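PDB 3MMG: nuclear inclusion protein A from Tobacco vein mottling virus, which probably acts as a 3C-type cysteine peptidase that cuts peptide bonds. Local coordinates for residues R31-G36 and D148-S153; N44-R49 and I166-H171; R80-I85 and Y178-P183. The protein carries 3 engineered substitutions. All blocks are in the same frame, centred on the assembly; numbering follows the deposited sequence.

Contact 1: R31-G36 and D148-S153; sequences RLFGIG and DGQAGS. Engineered in segment 148-153: Ala-151 (natural residue Cys).
The strand carrying Arg-31 to Gly-36 passes over an irregular loop and comes closest where Phe-33 and Gly-152 lie with CA atoms 4.5 Å apart, tied by one nearly straight bond from Phe-33 N to Ala-151 O (2.9 Å, 176°) that runs close to the C=O axis. CA-H...O contacts of Gly-149 to Arg-31 O and of Gly-152 to Phe-33 O flank it; Gly-152 CA packs directly against Phe-33 O, leaving no room there for a side chain. Phe-33, its CG anti to the carbonyl carbon, lays its ring against the turn. Gln-150 CA meets the ring edge, and Phe-33 CE1 lies 3.3 Å from Gly-149 O. Ser-153 OG, 3.5 Å from Phe-33 CD1, bonds in the carbonyl plane to a lone pair of Gln-150 O (2.7 Å), which also accepts from Ser-153 N and so closes the type II turn 150-153. Next along the strand, Leu-32 CD1 touches CB of the engineered Ala-151 at 4.1 Å, and both side chains pack on His-46. With Cys at position 151 in the natural sequence and Gly-149 giving backbone hydrogen bonds to the bound peptide, this loop fits the nucleophile and oxyanion-hole segment of a chymotrypsin-like 3C-type protease.

Contact 2: N44-R49 and I166-H171; sequences NQHLFR and IHSLTH
The side chains of Asn-44 and Ile-166 run antiparallel, side by side, so that the flat amide of one lies alongside the methyl end of the other, with Asn-44 ND2 3.7 Å from Ile-166 CD1. Asn-44 holds CG anti to its carbonyl carbon (chi1 -61°), which sends the amide toward the strand 166-171. There Asn-44 ND2 donates to His-167 O (3.1 Å, 151°); the acceptor lies near the amide plane, while the donor sits above the carbonyl plane of His-167. The same nitrogen also donates to Asp-81 OD2, so two bonds fix the rotation of the amide. Beside it, His-46 has CG in the crowded position between backbone N and carbonyl carbon (chi1 82°), and its ring leans obliquely toward the strand, His-46 CE1 3.8 Å from Ser-168 O. Ser-168 turns OG anti to its own N and bonds to Asp-81 OD2, as does His-46 ND1. Ser-168 and Leu-169 form a classic beta bulge opposite Tyr-178. His-167 ND1 is hydrogen-bonded to His-142 NE2, and His-167 NE2 meets a polar side chain of the bound peptide. His-46 NE2 likewise bonds to a polar peptide side chain. One carboxylate oxygen thus gathers Asn-44, His-46 and Ser-168, which fits the His-Asp part of a catalytic triad: the charge of Asp-81 would probably orient the His-46 ring, stabilise its protonated form and leave NE2 for the bound peptide.

Contact 3: R80-I85 and Y178-P183; sequences RDIIVI and YFVEFP
Arg-80 NH1 donates to Glu-181 O (2.9 Å, 160°), the shorter and straighter of its two bonds to that residue; the acceptor lies in the guanidinium plane, but the donor stands well above the carbonyl plane. The same NH1 forms a salt bridge with Glu-181 OE2 (3.2 Å), a weak hydrogen bond in which guanidinium and carboxylate planes are turned 49° apart. Water 1 accepts from Arg-80 NH2 at 2.8 Å and gives a weak bond to Glu-181 OE2. Pro-183 covers one face of the guanidinium, its CB 3.6 Å from Arg-80 NH1. Below this head the arginine stem crosses Val-180 obliquely, CB against CG2, and bends at chi3 (72°) to bring the nitrogens to the strand end. Val-180 CG1 meets Ile-82 CG1 at 3.7 Å, and Ile-82 CD1 sits over the face of the Phe-182 ring, a CH-pi contact 4.1 Å from its centroid. These residues join the two beta barrels of a chymotrypsin-like fold, segment 80-85 leading into strand 83-86 of the first and 178-183 leaving strand 177-181 of the second. Between Arg-80 and Ile-82 the chain makes an inverse gamma turn centred on Asp-81, which positions its carboxylate. Farther out, Trp-140 NE1 and Gln-102 NE2 hold the two oxygens of Glu-181, and the Phe-182 ring meets Phe-100 edge-to-face.

In the fold
All three contacts are largely buried and bridge the two beta barrels, the first segment of each belonging to one barrel and the second to the other. Contacts 1 and 2 meet through backbone bonds between Gly-152 or Ser-153 and His-167; contacts 2 and 3 meet at the Asp-81 carboxylate and share the sheet holding strands 163-171 and 177-181. Contact 1 sets a phenylalanine ring against a glycine-rich backbone and contact 2 is a buried polar network, while contact 3 combines an apolar interior with a water-linked ion pair whose arginine is partly exposed. Together they bring His-46, Asp-81 and engineered position 151 close, consistent with an active site between the barrels.

Contact 1: R31-G36 and D148-S153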
ATOM      1  N   ARG A  31      10.566   3.790   5.816  1.00 15.06           N
ATOM      2  CA  ARG A  31       9.474   4.780   5.823  1.00 16.79           C
ATOM      3  C   ARG A  31       8.596   4.574   4.593  1.00 15.69           C
ATOM      4  O   ARG A  31       9.045   4.775   3.466  1.00 17.28           O
ATOM      5  CB  ARG A  31      10.039   6.193   5.824  1.00 18.34           C
ATOM      6  CG  ARG A  31      10.898   6.515   7.028  1.00 23.43           C
ATOM      7  CD  ARG A  31      10.173   7.413   8.013  1.00 28.19           C
ATOM      8  NE  ARG A  31      11.141   8.183   8.770  1.00 31.50           N
ATOM      9  CZ  ARG A  31      10.872   9.272   9.488  1.00 31.84           C
ATOM     10  NH1 ARG A  31       9.636   9.749   9.597  1.00 32.77           N
ATOM     11  NH2 ARG A  31      11.860   9.877  10.117  1.00 34.18           N
ATOM     12  N   LEU A  32       7.360   4.142   4.827  1.00 14.09           N
ATOM     13  CA  LEU A  32       6.393   3.860   3.763  1.00 14.13           C
ATOM     14  C   LEU A  32       5.042   4.496   4.101  1.00 13.34           C
ATOM     15  O   LEU A  32       4.897   5.168   5.133  1.00 12.33           O
ATOM     16  CB  LEU A  32       6.228   2.332   3.572  1.00 14.30           C
ATOM     17  CG  LEU A  32       7.396   1.356   3.391  1.00 18.61           C
ATOM     18  CD1 LEU A  32       6.903   0.075   2.713  1.00 19.88           C
ATOM     19  CD2 LEU A  32       8.495   1.938   2.571  1.00 21.59           C
ATOM     20  N   PHE A  33       4.068   4.293   3.218  1.00 11.56           N
ATOM     21  CA  PHE A  33       2.677   4.667   3.491  1.00 11.41           C
ATOM     22  C   PHE A  33       1.854   3.406   3.694  1.00 11.68           C
ATOM     23  O   PHE A  33       2.266   2.302   3.268  1.00 11.26           O
ATOM     24  CB  PHE A  33       2.122   5.474   2.321  1.00 11.58           C
ATOM     25  CG  PHE A  33       2.703   6.858   2.214  1.00 12.73           C
ATOM     26  CD1 PHE A  33       3.895   7.082   1.530  1.00 14.62           C
ATOM     27  CD2 PHE A  33       2.062   7.924   2.840  1.00 12.71           C
ATOM     28  CE1 PHE A  33       4.454   8.367   1.442  1.00 13.63           C
ATOM     29  CE2 PHE A  33       2.605   9.213   2.755  1.00 14.06           C
ATOM     30  CZ  PHE A  33       3.800   9.429   2.044  1.00 13.61           C
ATOM     31  N   GLY A  34       0.703   3.573   4.334  1.00 12.06           N
ATOM     32  CA  GLY A  34      -0.277   2.505   4.469  1.00 10.92           C
ATOM     33  C   GLY A  34      -1.693   3.028   4.297  1.00 11.22           C
ATOM     34  O   GLY A  34      -1.915   4.245   4.147  1.00 10.40           O
ATOM     35  N   ILE A  35      -2.649   2.106   4.310  1.00  9.61           N
ATOM     36  CA  ILE A  35      -4.074   2.434   4.237  1.00 10.39           C
ATOM     37  C   ILE A  35      -4.800   1.890   5.472  1.00  9.58           C
ATOM     38  O   ILE A  35      -4.754   0.700   5.722  1.00 11.21           O
ATOM     39  CB  ILE A  35      -4.722   1.798   2.979  1.00  9.18           C
ATOM     40  CG1 ILE A  35      -3.966   2.217   1.715  1.00 10.35           C
ATOM     41  CG2 ILE A  35      -6.236   2.190   2.876  1.00 13.14           C
ATOM     42  CD1 ILE A  35      -4.354   1.432   0.447  1.00 11.21           C
ATOM     43  N   GLY A  36      -5.446   2.752   6.242  1.00  9.41           N
ATOM     44  CA  GLY A  36      -6.263   2.295   7.373  1.00  9.80           C
ATOM     45  C   GLY A  36      -7.665   1.889   6.955  1.00  9.87           C
ATOM     46  O   GLY A  36      -8.284   2.510   6.077  1.00  9.79           O
ATOM     47  N   ASP A 148      11.818   7.099  -3.267  1.00 21.14           N
ATOM     48  CA  ASP A 148      11.918   6.146  -2.164  1.00 21.39           C
ATOM     49  C   ASP A 148      11.101   6.747  -1.020  1.00 20.50           C
ATOM     50  O   ASP A 148      11.199   7.934  -0.725  1.00 20.30           O
ATOM     51  CB  ASP A 148      13.389   5.907  -1.745  1.00 22.67           C
ATOM     52  CG  ASP A 148      14.208   5.165  -2.804  1.00 26.25           C
ATOM     53  OD1 ASP A 148      13.633   4.496  -3.689  1.00 28.33           O
ATOM     54  OD2 ASP A 148      15.463   5.242  -2.739  1.00 32.82           O
ATOM     55  N   GLY A 149      10.260   5.941  -0.393  1.00 18.49           N
ATOM     56  CA  GLY A 149       9.415   6.473   0.655  1.00 16.72           C
ATOM     57  C   GLY A 149       7.945   6.382   0.288  1.00 15.61           C
ATOM     58  O   GLY A 149       7.090   6.445   1.160  1.00 14.92           O
ATOM     59  N   GLN A 150       7.647   6.252  -1.004  1.00 13.85           N
ATOM     60  CA  GLN A 150       6.252   6.303  -1.452  1.00 13.32           C
ATOM     61  C   GLN A 150       5.605   4.940  -1.659  1.00 12.27           C
ATOM     62  O   GLN A 150       4.419   4.846  -2.045  1.00 10.82           O
ATOM     63  CB  GLN A 150       6.146   7.157  -2.723  1.00 13.80           C
ATOM     64  CG  GLN A 150       6.293   8.656  -2.453  1.00 16.01           C
ATOM     65  CD  GLN A 150       6.053   9.461  -3.699  1.00 18.36           C
ATOM     66  OE1 GLN A 150       6.965   9.675  -4.484  1.00 21.19           O
ATOM     67  NE2 GLN A 150       4.802   9.888  -3.904  1.00 19.51           N
ATOM     68  N   ALA A 151       6.361   3.870  -1.414  1.00 10.94           N
ATOM     69  CA  ALA A 151       5.727   2.537  -1.433  1.00 10.57           C
ATOM     70  C   ALA A 151       4.558   2.536  -0.439  1.00  9.86           C
ATOM     71  O   ALA A 151       4.623   3.170   0.635  1.00 10.55           O
ATOM     72  CB  ALA A 151       6.713   1.424  -1.143  1.00 10.15           C
ATOM     73  N   GLY A 152       3.481   1.867  -0.820  1.00  9.33           N
ATOM     74  CA  GLY A 152       2.279   1.797   0.021  1.00  9.42           C
ATOM     75  C   GLY A 152       1.224   2.821  -0.328  1.00  9.59           C
ATOM     76  O   GLY A 152       0.075   2.715   0.150  1.00 10.49           O
ATOM     77  N   SER A 153       1.586   3.802  -1.162  1.00  9.42           N
ATOM     78  CA  SER A 153       0.641   4.821  -1.629  1.00  9.45           C
ATOM     79  C   SER A 153      -0.409   4.173  -2.517  1.00  9.00           C
ATOM     80  O   SER A 153      -0.061   3.416  -3.445  1.00  9.30           O
ATOM     81  CB  SER A 153       1.363   5.954  -2.372  1.00  9.70           C
ATOM     82  OG  SER A 153       2.372   6.549  -1.545  1.00 10.77           O
TER

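Contact 2: N44-R49 and I166-H171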
ATOM      1  N   ASN A  44       2.664  -2.708   2.424  1.00  9.65           N
ATOM      2  CA  ASN A  44       3.516  -3.658   1.686  1.00 11.26           C
ATOM      3  C   ASN A  44       4.100  -4.701   2.641  1.00 11.25           C
ATOM      4  O   ASN A  44       4.480  -4.361   3.757  1.00 11.90           O
ATOM      5  CB  ASN A  44       4.693  -2.947   1.030  1.00 10.96           C
ATOM      6  CG  ASN A  44       4.263  -1.903   0.017  1.00 13.79           C
ATOM      7  OD1 ASN A  44       4.129  -0.736   0.358  1.00 15.19           O
ATOM      8  ND2 ASN A  44       3.999  -2.329  -1.218  1.00 12.82           N
ATOM      9  N   GLN A  45       4.202  -5.962   2.205  1.00 12.23           N
ATOM     10  CA  GLN A  45       5.013  -6.944   2.983  1.00 11.93           C
ATOM     11  C   GLN A  45       6.434  -6.472   3.252  1.00 12.33           C
ATOM     12  O   GLN A  45       6.975  -6.717   4.344  1.00 13.51           O
ATOM     13  CB  GLN A  45       5.075  -8.320   2.305  1.00 10.75           C
ATOM     14  CG  GLN A  45       3.766  -9.079   2.415  1.00 13.12           C
ATOM     15  CD  GLN A  45       3.848 -10.452   1.805  1.00 14.64           C
ATOM     16  OE1 GLN A  45       4.931 -10.963   1.593  1.00 18.88           O
ATOM     17  NE2 GLN A  45       2.702 -11.054   1.527  1.00 17.22           N
ATOM     18  N   HIS A  46       7.022  -5.756   2.304  1.00 12.77           N
ATOM     19  CA  HIS A  46       8.413  -5.329   2.430  1.00 13.22           C
ATOM     20  C   HIS A  46       8.684  -4.271   3.505  1.00 14.16           C
ATOM     21  O   HIS A  46       9.844  -3.970   3.807  1.00 15.46           O
ATOM     22  CB  HIS A  46       9.016  -4.950   1.081  1.00 13.35           C
ATOM     23  CG  HIS A  46       8.705  -3.562   0.605  1.00 12.50           C
ATOM     24  ND1 HIS A  46       7.734  -3.313  -0.344  1.00 13.43           N
ATOM     25  CD2 HIS A  46       9.307  -2.371   0.851  1.00 14.11           C
ATOM     26  CE1 HIS A  46       7.725  -2.021  -0.631  1.00 15.21           C
ATOM     27  NE2 HIS A  46       8.675  -1.426   0.073  1.00 13.86           N
ATOM     28  N   LEU A  47       7.616  -3.742   4.101  1.00 14.16           N
ATOM     29  CA  LEU A  47       7.739  -2.946   5.317  1.00 15.16           C
ATOM     30  C   LEU A  47       8.460  -3.742   6.412  1.00 16.11           C
ATOM     31  O   LEU A  47       9.147  -3.158   7.240  1.00 17.20           O
ATOM     32  CB  LEU A  47       6.356  -2.515   5.824  1.00 14.73           C
ATOM     33  CG  LEU A  47       6.269  -1.811   7.186  1.00 14.54           C
ATOM     34  CD1 LEU A  47       6.980  -0.452   7.122  1.00 17.63           C
ATOM     35  CD2 LEU A  47       4.806  -1.669   7.512  1.00 17.58           C
ATOM     36  N   PHE A  48       8.322  -5.064   6.400  1.00 17.25           N
ATOM     37  CA  PHE A  48       8.912  -5.905   7.446  1.00 19.59           C
ATOM     38  C   PHE A  48      10.086  -6.750   6.965  1.00 21.24           C
ATOM     39  O   PHE A  48      10.370  -7.813   7.532  1.00 21.53           O
ATOM     40  CB  PHE A  48       7.834  -6.763   8.086  1.00 19.58           C
ATOM     41  CG  PHE A  48       6.708  -5.957   8.654  1.00 20.50           C
ATOM     42  CD1 PHE A  48       5.456  -5.971   8.055  1.00 22.19           C
ATOM     43  CD2 PHE A  48       6.913  -5.158   9.771  1.00 21.64           C
ATOM     44  CE1 PHE A  48       4.408  -5.202   8.579  1.00 22.60           C
ATOM     45  CE2 PHE A  48       5.885  -4.384  10.301  1.00 20.59           C
ATOM     46  CZ  PHE A  48       4.635  -4.407   9.712  1.00 22.40           C
ATOM     47  N   ARG A  49      10.769  -6.265   5.935  1.00 23.38           N
ATOM     48  CA  ARG A  49      12.014  -6.877   5.461  1.00 26.56           C
ATOM     49  C   ARG A  49      12.983  -7.143   6.602  1.00 28.40           C
ATOM     50  O   ARG A  49      13.610  -8.209   6.663  1.00 29.06           O
ATOM     51  CB  ARG A  49      12.706  -5.936   4.498  1.00 26.54           C
ATOM     52  CG  ARG A  49      12.168  -5.978   3.121  1.00 27.66           C
ATOM     53  CD  ARG A  49      13.021  -5.113   2.228  1.00 27.97           C
ATOM     54  NE  ARG A  49      13.046  -3.698   2.596  1.00 30.13           N
ATOM     55  CZ  ARG A  49      13.518  -2.750   1.790  1.00 29.79           C
ATOM     56  NH1 ARG A  49      13.988  -3.082   0.598  1.00 29.71           N
ATOM     57  NH2 ARG A  49      13.530  -1.482   2.160  1.00 32.07           N
ATOM     58  N   ILE A 166      -1.296  -0.804  -4.386  1.00  8.30           N
ATOM     59  CA  ILE A 166      -0.406   0.117  -3.678  1.00  8.68           C
ATOM     60  C   ILE A 166       0.981   0.097  -4.302  1.00  8.86           C
ATOM     61  O   ILE A 166       1.414  -0.935  -4.843  1.00  7.68           O
ATOM     62  CB  ILE A 166      -0.312  -0.198  -2.162  1.00  9.88           C
ATOM     63  CG1 ILE A 166       0.046  -1.667  -1.909  1.00 10.71           C
ATOM     64  CG2 ILE A 166      -1.630   0.205  -1.482  1.00 10.59           C
ATOM     65  CD1 ILE A 166       0.439  -1.978  -0.444  1.00  8.70           C
ATOM     66  N   HIS A 167       1.658   1.242  -4.268  1.00  8.39           N
ATOM     67  CA  HIS A 167       2.955   1.314  -4.951  1.00  8.98           C
ATOM     68  C   HIS A 167       3.970   0.332  -4.330  1.00  9.67           C
ATOM     69  O   HIS A 167       3.934   0.122  -3.132  1.00  9.93           O
ATOM     70  CB  HIS A 167       3.501   2.740  -4.964  1.00  8.70           C
ATOM     71  CG  HIS A 167       4.838   2.827  -5.633  1.00  9.12           C
ATOM     72  ND1 HIS A 167       5.013   2.507  -6.967  1.00  9.37           N
ATOM     73  CD2 HIS A 167       6.053   3.200  -5.166  1.00 11.81           C
ATOM     74  CE1 HIS A 167       6.287   2.673  -7.289  1.00 11.53           C
ATOM     75  NE2 HIS A 167       6.944   3.073  -6.206  1.00 11.31           N
ATOM     76  N   SER A 168       4.869  -0.257  -5.136  1.00 10.47           N
ATOM     77  CA  SER A 168       5.765  -1.287  -4.613  1.00 10.74           C
ATOM     78  C   SER A 168       7.224  -1.210  -5.090  1.00 11.64           C
ATOM     79  O   SER A 168       8.119  -1.120  -4.269  1.00 11.12           O
ATOM     80  CB  SER A 168       5.195  -2.689  -4.890  1.00 11.98           C
ATOM     81  OG  SER A 168       6.094  -3.704  -4.443  1.00 14.71           O
ATOM     82  N   LEU A 169       7.432  -1.248  -6.407  1.00 12.66           N
ATOM     83  CA  LEU A 169       8.748  -1.500  -7.011  1.00 14.11           C
ATOM     84  C   LEU A 169       9.142  -0.409  -7.941  1.00 15.12           C
ATOM     85  O   LEU A 169       8.297   0.272  -8.522  1.00 14.35           O
ATOM     86  CB  LEU A 169       8.729  -2.757  -7.897  1.00 15.41           C
ATOM     87  CG  LEU A 169       8.419  -4.158  -7.427  1.00 17.15           C
ATOM     88  CD1 LEU A 169       8.421  -5.061  -8.648  1.00 15.78           C
ATOM     89  CD2 LEU A 169       9.483  -4.590  -6.402  1.00 16.24           C
ATOM     90  N   THR A 170      10.458  -0.317  -8.149  1.00 16.06           N
ATOM     91  CA  THR A 170      11.021   0.420  -9.257  1.00 17.71           C
ATOM     92  C   THR A 170      12.171  -0.412  -9.842  1.00 18.05           C
ATOM     93  O   THR A 170      12.810  -1.215  -9.149  1.00 17.16           O
ATOM     94  CB  THR A 170      11.480   1.840  -8.839  1.00 17.86           C
ATOM     95  OG1 THR A 170      11.827   2.600 -10.006  1.00 19.09           O
ATOM     96  CG2 THR A 170      12.667   1.786  -7.880  1.00 17.64           C
ATOM     97  N   HIS A 171      12.400  -0.240 -11.130  1.00 18.99           N
ATOM     98  CA  HIS A 171      13.522  -0.888 -11.781  1.00 20.81           C
ATOM     99  C   HIS A 171      14.813  -0.257 -11.258  1.00 21.79           C
ATOM    100  O   HIS A 171      14.862   0.941 -10.989  1.00 22.54           O
ATOM    101  CB  HIS A 171      13.388  -0.697 -13.278  1.00 20.58           C
ATOM    102  CG  HIS A 171      14.342  -1.521 -14.077  1.00 22.25           C
ATOM    103  ND1 HIS A 171      15.650  -1.139 -14.297  1.00 23.63           N
ATOM    104  CD2 HIS A 171      14.176  -2.700 -14.724  1.00 23.04           C
ATOM    105  CE1 HIS A 171      16.250  -2.053 -15.040  1.00 22.27           C
ATOM    106  NE2 HIS A 171      15.381  -3.009 -15.315  1.00 22.55           N
TER

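Contact 3: R80-I85 and Y178-P183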
ATOM      1  N   ARG A  80       1.972 -11.999  -2.985  1.00 13.39           N
ATOM      2  CA  ARG A  80       2.150 -10.611  -3.426  1.00 11.98           C
ATOM      3  C   ARG A  80       2.571  -9.689  -2.293  1.00 11.67           C
ATOM      4  O   ARG A  80       2.484 -10.070  -1.124  1.00 11.71           O
ATOM      5  CB  ARG A  80       0.910 -10.089  -4.135  1.00 12.16           C
ATOM      6  CG  ARG A  80      -0.251  -9.810  -3.188  1.00 11.82           C
ATOM      7  CD  ARG A  80      -1.525  -9.480  -3.966  1.00 12.42           C
ATOM      8  NE  ARG A  80      -2.053 -10.697  -4.596  1.00 14.04           N
ATOM      9  CZ  ARG A  80      -3.026 -10.738  -5.506  1.00 14.58           C
ATOM     10  NH1 ARG A  80      -3.620  -9.614  -5.927  1.00 14.41           N
ATOM     11  NH2 ARG A  80      -3.416 -11.921  -5.998  1.00 14.07           N
ATOM     12  N   ASP A  81       3.018  -8.484  -2.650  1.00 10.62           N
ATOM     13  CA  ASP A  81       3.633  -7.561  -1.686  1.00 10.73           C
ATOM     14  C   ASP A  81       2.600  -6.734  -0.918  1.00 10.61           C
ATOM     15  O   ASP A  81       2.722  -5.509  -0.865  1.00 10.63           O
ATOM     16  CB  ASP A  81       4.637  -6.657  -2.406  1.00 10.58           C
ATOM     17  CG  ASP A  81       5.454  -5.801  -1.447  1.00 10.56           C
ATOM     18  OD1 ASP A  81       5.648  -6.227  -0.274  1.00 12.31           O
ATOM     19  OD2 ASP A  81       5.896  -4.724  -1.880  1.00 12.88           O
ATOM     20  N   ILE A  82       1.599  -7.411  -0.349  1.00 10.79           N
ATOM     21  CA  ILE A  82       0.581  -6.813   0.535  1.00 10.94           C
ATOM     22  C   ILE A  82       0.430  -7.617   1.837  1.00 11.94           C
ATOM     23  O   ILE A  82       0.441  -8.856   1.837  1.00 11.60           O
ATOM     24  CB  ILE A  82      -0.801  -6.695  -0.158  1.00 10.87           C
ATOM     25  CG1 ILE A  82      -0.665  -5.922  -1.491  1.00 12.02           C
ATOM     26  CG2 ILE A  82      -1.827  -5.985   0.793  1.00 10.88           C
ATOM     27  CD1 ILE A  82      -1.976  -5.778  -2.293  1.00 10.36           C
ATOM     28  N   ILE A  83       0.287  -6.896   2.946  1.00 11.52           N
ATOM     29  CA  ILE A  83       0.063  -7.507   4.254  1.00 12.30           C
ATOM     30  C   ILE A  83      -0.986  -6.682   4.992  1.00 12.89           C
ATOM     31  O   ILE A  83      -1.102  -5.485   4.756  1.00 12.00           O
ATOM     32  CB  ILE A  83       1.375  -7.622   5.076  1.00 13.49           C
ATOM     33  CG1 ILE A  83       1.146  -8.491   6.321  1.00 15.25           C
ATOM     34  CG2 ILE A  83       1.943  -6.246   5.447  1.00 13.57           C
ATOM     35  CD1 ILE A  83       2.369  -9.249   6.719  1.00 17.42           C
ATOM     36  N   VAL A  84      -1.769  -7.341   5.837  1.00 12.36           N
ATOM     37  CA  VAL A  84      -2.751  -6.670   6.671  1.00 12.48           C
ATOM     38  C   VAL A  84      -2.288  -6.847   8.112  1.00 12.31           C
ATOM     39  O   VAL A  84      -1.919  -7.941   8.515  1.00 12.92           O
ATOM     40  CB  VAL A  84      -4.199  -7.215   6.484  1.00 12.56           C
ATOM     41  CG1 VAL A  84      -5.167  -6.371   7.260  1.00 13.15           C
ATOM     42  CG2 VAL A  84      -4.620  -7.207   4.979  1.00 12.97           C
ATOM     43  N   ILE A  85      -2.280  -5.754   8.868  1.00 12.05           N
ATOM     44  CA  ILE A  85      -1.819  -5.773  10.264  1.00 12.92           C
ATOM     45  C   ILE A  85      -3.003  -5.396  11.128  1.00 12.93           C
ATOM     46  O   ILE A  85      -3.670  -4.393  10.862  1.00 13.15           O
ATOM     47  CB  ILE A  85      -0.680  -4.727  10.491  1.00 13.60           C
ATOM     48  CG1 ILE A  85       0.443  -4.870   9.443  1.00 15.03           C
ATOM     49  CG2 ILE A  85      -0.117  -4.827  11.894  1.00 15.50           C
ATOM     50  CD1 ILE A  85       1.190  -3.595   9.233  1.00 19.56           C
ATOM     51  N   TYR A 178       6.205   0.022 -10.575  1.00 11.55           N
ATOM     52  CA  TYR A 178       5.182  -1.028 -10.516  1.00 11.16           C
ATOM     53  C   TYR A 178       4.425  -0.951  -9.202  1.00 10.16           C
ATOM     54  O   TYR A 178       5.025  -0.727  -8.146  1.00  9.15           O
ATOM     55  CB  TYR A 178       5.783  -2.425 -10.670  1.00 12.22           C
ATOM     56  CG  TYR A 178       6.597  -2.583 -11.913  1.00 12.63           C
ATOM     57  CD1 TYR A 178       7.930  -2.190 -11.917  1.00 14.74           C
ATOM     58  CD2 TYR A 178       6.037  -3.096 -13.096  1.00 14.50           C
ATOM     59  CE1 TYR A 178       8.695  -2.275 -13.041  1.00 16.93           C
ATOM     60  CE2 TYR A 178       6.842  -3.197 -14.265  1.00 16.78           C
ATOM     61  CZ  TYR A 178       8.167  -2.783 -14.192  1.00 17.59           C
ATOM     62  OH  TYR A 178       9.043  -2.824 -15.255  1.00 19.77           O
ATOM     63  N   PHE A 179       3.112  -1.112  -9.296  1.00  9.56           N
ATOM     64  CA  PHE A 179       2.296  -1.272  -8.117  1.00  8.54           C
ATOM     65  C   PHE A 179       1.826  -2.708  -7.981  1.00  8.71           C
ATOM     66  O   PHE A 179       1.865  -3.474  -8.960  1.00  9.31           O
ATOM     67  CB  PHE A 179       1.128  -0.277  -8.091  1.00  7.63           C
ATOM     68  CG  PHE A 179      -0.003  -0.559  -9.048  1.00  8.04           C
ATOM     69  CD1 PHE A 179      -1.080  -1.392  -8.667  1.00  8.99           C
ATOM     70  CD2 PHE A 179      -0.054   0.091 -10.297  1.00  7.76           C
ATOM     71  CE1 PHE A 179      -2.171  -1.580  -9.522  1.00 11.62           C
ATOM     72  CE2 PHE A 179      -1.165  -0.078 -11.154  1.00  6.91           C
ATOM     73  CZ  PHE A 179      -2.209  -0.925 -10.773  1.00  8.93           C
ATOM     74  N   VAL A 180       1.389  -3.071  -6.776  1.00  7.80           N
ATOM     75  CA  VAL A 180       0.877  -4.443  -6.537  1.00  8.54           C
ATOM     76  C   VAL A 180      -0.629  -4.334  -6.400  1.00  8.95           C
ATOM     77  O   VAL A 180      -1.106  -3.499  -5.637  1.00  8.64           O
ATOM     78  CB  VAL A 180       1.481  -5.134  -5.269  1.00  8.16           C
ATOM     79  CG1 VAL A 180       1.436  -4.184  -4.032  1.00  7.72           C
ATOM     80  CG2 VAL A 180       0.792  -6.491  -4.985  1.00  9.26           C
ATOM     81  N   GLU A 181      -1.362  -5.176  -7.135  1.00  9.01           N
ATOM     82  CA  GLU A 181      -2.817  -5.102  -7.165  1.00  9.65           C
ATOM     83  C   GLU A 181      -3.441  -5.792  -5.972  1.00  9.97           C
ATOM     84  O   GLU A 181      -2.912  -6.787  -5.483  1.00 10.26           O
ATOM     85  CB  GLU A 181      -3.356  -5.755  -8.451  1.00 10.01           C
ATOM     86  CG  GLU A 181      -3.002  -7.237  -8.561  1.00 12.78           C
ATOM     87  CD  GLU A 181      -3.965  -8.038  -9.415  1.00 16.00           C
ATOM     88  OE1 GLU A 181      -4.136  -7.726 -10.598  1.00 18.69           O
ATOM     89  OE2 GLU A 181      -4.540  -9.006  -8.888  1.00 21.30           O
ATOM     90  N   PHE A 182      -4.582  -5.267  -5.527  1.00 10.62           N
ATOM     91  CA  PHE A 182      -5.453  -6.005  -4.618  1.00 10.82           C
ATOM     92  C   PHE A 182      -6.087  -7.170  -5.345  1.00 12.61           C
ATOM     93  O   PHE A 182      -6.344  -7.078  -6.549  1.00 13.72           O
ATOM     94  CB  PHE A 182      -6.516  -5.074  -4.006  1.00 10.61           C
ATOM     95  CG  PHE A 182      -5.915  -4.159  -2.991  1.00  9.22           C
ATOM     96  CD1 PHE A 182      -5.473  -2.890  -3.365  1.00 11.01           C
ATOM     97  CD2 PHE A 182      -5.637  -4.622  -1.714  1.00 10.05           C
ATOM     98  CE1 PHE A 182      -4.828  -2.064  -2.460  1.00 10.81           C
ATOM     99  CE2 PHE A 182      -4.975  -3.793  -0.783  1.00 11.50           C
ATOM    100  CZ  PHE A 182      -4.564  -2.519  -1.164  1.00 11.09           C
ATOM    101  N   PRO A 183      -6.330  -8.270  -4.625  1.00 14.13           N
ATOM    102  CA  PRO A 183      -7.042  -9.405  -5.185  1.00 15.05           C
ATOM    103  C   PRO A 183      -8.564  -9.198  -5.169  1.00 15.31           C
ATOM    104  O   PRO A 183      -9.074  -8.251  -4.562  1.00 14.64           O
ATOM    105  CB  PRO A 183      -6.666 -10.532  -4.224  1.00 14.91           C
ATOM    106  CG  PRO A 183      -6.580  -9.842  -2.899  1.00 13.29           C
ATOM    107  CD  PRO A 183      -5.889  -8.534  -3.239  1.00 14.40           C
TER
HETATM  108  O   HOH W   1      -5.387 -12.062  -7.950  1.00 32.96           O